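Local coordinates for molybdopterin biosynthesis protein MoaB (Sulfolobus tokodaii, PDB 3IWT) that probably binds molybdopterin or a precursor of it during molybdenum cofactor biosynthesis, at residues A[112-117]-A[146-151]. Numbering follows the deposited sequence. Where two conformers were deposited one is given.
Sequences EGFSDV and IVYLLP
Phe-114 reaches from helix 112-123 to strand 145-150 and meets Tyr-148 in an offset edge-to-face pair, ring centroids 5.3 Å apart and planes at 62°. The tyrosine presents its CD1-CE1 edge to one face of the phenylalanine, nearer the rim than the middle; Phe-114 CE1 lies 3.7 Å from Tyr-148 CD1. With CG anti to the backbone N (chi1 -178°), the Phe-114 ring extends from the helix far enough for its CZ to touch Leu-150 CD2 as well, at 3.8 Å. Replacing Phe-114 by an alanine is likely to open a gap beside Tyr-148 and Leu-150 and to leave the tyrosine edge without this ring to pack on. These three buried side chains make the tight part; the partly exposed Ser-115 and Pro-151 mark its looser side. A second subunit supplies Tyr-133, whose hydroxyl hydrogen-bonds Tyr-148 OH and whose ring packs edge-to-face with Phe-114, and Arg-104, salt-bridged to Glu-112. The contact is helix-on-sheet packing within the probable molybdopterin-binding domain: from helix 154-176, Leu-164 touches Phe-114, Ile-165 touches Tyr-148 and Ala-160 touches Leu-150, while strands 84-88 and 138-142 flank strand 145-150 in the mixed sheet.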
loop_
_atom_site.group_PDB
_atom_site.type_symbol
_atom_site.label_atom_id
_atom_site.label_comp_id
_atom_site.label_asym_id
_atom_site.label_seq_id
_atom_site.Cartn_x
_atom_site.Cartn_y
_atom_site.Cartn_z
ATOM N N GLU A 112 5.914 -14.699 2.140
ATOM C CA GLU A 112 5.321 -14.334 0.873
ATOM C C GLU A 112 5.182 -15.554 -0.038
ATOM O O GLU A 112 4.130 -15.751 -0.685
ATOM C CB GLU A 112 6.175 -13.247 0.186
ATOM C CG GLU A 112 6.350 -11.959 1.040
ATOM C CD GLU A 112 7.269 -10.919 0.401
ATOM O OE1 GLU A 112 7.826 -11.156 -0.692
ATOM O OE2 GLU A 112 7.427 -9.835 0.994
ATOM N N GLY A 113 6.230 -16.379 -0.058
ATOM C CA GLY A 113 6.298 -17.545 -0.931
ATOM C C GLY A 113 5.376 -18.697 -0.573
ATOM O O GLY A 113 5.164 -19.589 -1.395
ATOM N N PHE A 114 4.815 -18.724 0.633
ATOM C CA PHE A 114 3.901 -19.802 0.961
ATOM C C PHE A 114 2.712 -19.836 -0.011
ATOM O O PHE A 114 2.292 -20.907 -0.408
ATOM C CB PHE A 114 3.376 -19.746 2.411
ATOM C CG PHE A 114 2.457 -20.896 2.743
ATOM C CD1 PHE A 114 2.963 -22.119 3.184
ATOM C CD2 PHE A 114 1.084 -20.759 2.583
ATOM C CE1 PHE A 114 2.115 -23.166 3.446
ATOM C CE2 PHE A 114 0.239 -21.806 2.843
ATOM C CZ PHE A 114 0.744 -23.005 3.271
ATOM N N SER A 115 2.156 -18.669 -0.346
ATOM C CA SER A 115 0.980 -18.605 -1.215
ATOM C C SER A 115 1.228 -19.232 -2.607
ATOM O O SER A 115 0.460 -20.090 -3.053
ATOM C CB SER A 115 0.451 -17.167 -1.338
ATOM O OG SER A 115 1.487 -16.262 -1.662
ATOM N N ASP A 116 2.288 -18.819 -3.291
ATOM C CA ASP A 116 2.567 -19.384 -4.620
ATOM C C ASP A 116 3.075 -20.827 -4.618
ATOM O O ASP A 116 2.732 -21.625 -5.508
ATOM C CB ASP A 116 3.466 -18.439 -5.465
ATOM C CG ASP A 116 4.713 -18.008 -4.746
ATOM O OD1 ASP A 116 4.606 -17.033 -3.973
ATOM O OD2 ASP A 116 5.788 -18.638 -4.941
ATOM N N VAL A 117 3.890 -21.188 -3.624
ATOM C CA VAL A 117 4.350 -22.569 -3.518
ATOM C C VAL A 117 3.185 -23.526 -3.183
ATOM O O VAL A 117 3.127 -24.638 -3.710
ATOM C CB VAL A 117 5.523 -22.722 -2.548
ATOM C CG1 VAL A 117 5.934 -24.216 -2.445
ATOM C CG2 VAL A 117 6.700 -21.862 -3.010
ATOM N N ILE A 146 4.291 -18.642 14.186
ATOM C CA ILE A 146 4.017 -18.816 12.773
ATOM C C ILE A 146 2.502 -19.016 12.628
ATOM O O ILE A 146 1.846 -19.604 13.494
ATOM C CB ILE A 146 4.754 -20.050 12.205
ATOM C CG1 ILE A 146 6.254 -20.012 12.565
ATOM C CG2 ILE A 146 4.536 -20.173 10.674
ATOM C CD1 ILE A 146 6.969 -18.661 12.301
ATOM N N VAL A 147 1.947 -18.511 11.535
ATOM C CA VAL A 147 0.528 -18.637 11.286
ATOM C C VAL A 147 0.329 -19.145 9.863
ATOM O O VAL A 147 0.918 -18.589 8.939
ATOM C CB VAL A 147 -0.202 -17.281 11.445
ATOM C CG1 VAL A 147 -1.693 -17.435 11.094
ATOM C CG2 VAL A 147 0.021 -16.664 12.879
ATOM N N TYR A 148 -0.484 -20.196 9.705
ATOM C CA TYR A 148 -0.831 -20.734 8.391
ATOM C C TYR A 148 -2.339 -20.619 8.225
ATOM O O TYR A 148 -3.099 -21.114 9.059
ATOM C CB TYR A 148 -0.407 -22.188 8.228
ATOM C CG TYR A 148 1.090 -22.454 8.214
ATOM C CD1 TYR A 148 1.816 -22.362 7.040
ATOM C CD2 TYR A 148 1.770 -22.852 9.379
ATOM C CE1 TYR A 148 3.191 -22.633 7.025
ATOM C CE2 TYR A 148 3.133 -23.097 9.374
ATOM C CZ TYR A 148 3.842 -23.018 8.192
ATOM O OH TYR A 148 5.203 -23.289 8.194
ATOM N N LEU A 149 -2.756 -19.949 7.153
ATOM C CA LEU A 149 -4.153 -19.801 6.810
ATOM C C LEU A 149 -4.465 -20.720 5.644
ATOM O O LEU A 149 -4.116 -20.437 4.496
ATOM C CB LEU A 149 -4.467 -18.344 6.432
ATOM C CG LEU A 149 -4.014 -17.229 7.374
ATOM C CD1 LEU A 149 -4.371 -15.826 6.769
ATOM C CD2 LEU A 149 -4.605 -17.429 8.803
ATOM N N LEU A 150 -5.126 -21.836 5.938
ATOM C CA LEU A 150 -5.365 -22.877 4.949
ATOM C C LEU A 150 -6.797 -22.902 4.413
ATOM O O LEU A 150 -7.709 -22.436 5.077
ATOM C CB LEU A 150 -5.022 -24.243 5.537
ATOM C CG LEU A 150 -3.615 -24.415 6.136
ATOM C CD1 LEU A 150 -3.379 -25.907 6.652
ATOM C CD2 LEU A 150 -2.510 -23.935 5.104
ATOM N N PRO A 151 -6.999 -23.522 3.238
ATOM C CA PRO A 151 -8.377 -23.685 2.739
ATOM C C PRO A 151 -9.298 -24.587 3.580
ATOM O O PRO A 151 -8.841 -25.324 4.492
ATOM C CB PRO A 151 -8.191 -24.277 1.336
ATOM C CG PRO A 151 -6.720 -24.008 0.984
ATOM C CD PRO A 151 -6.014 -24.125 2.312
#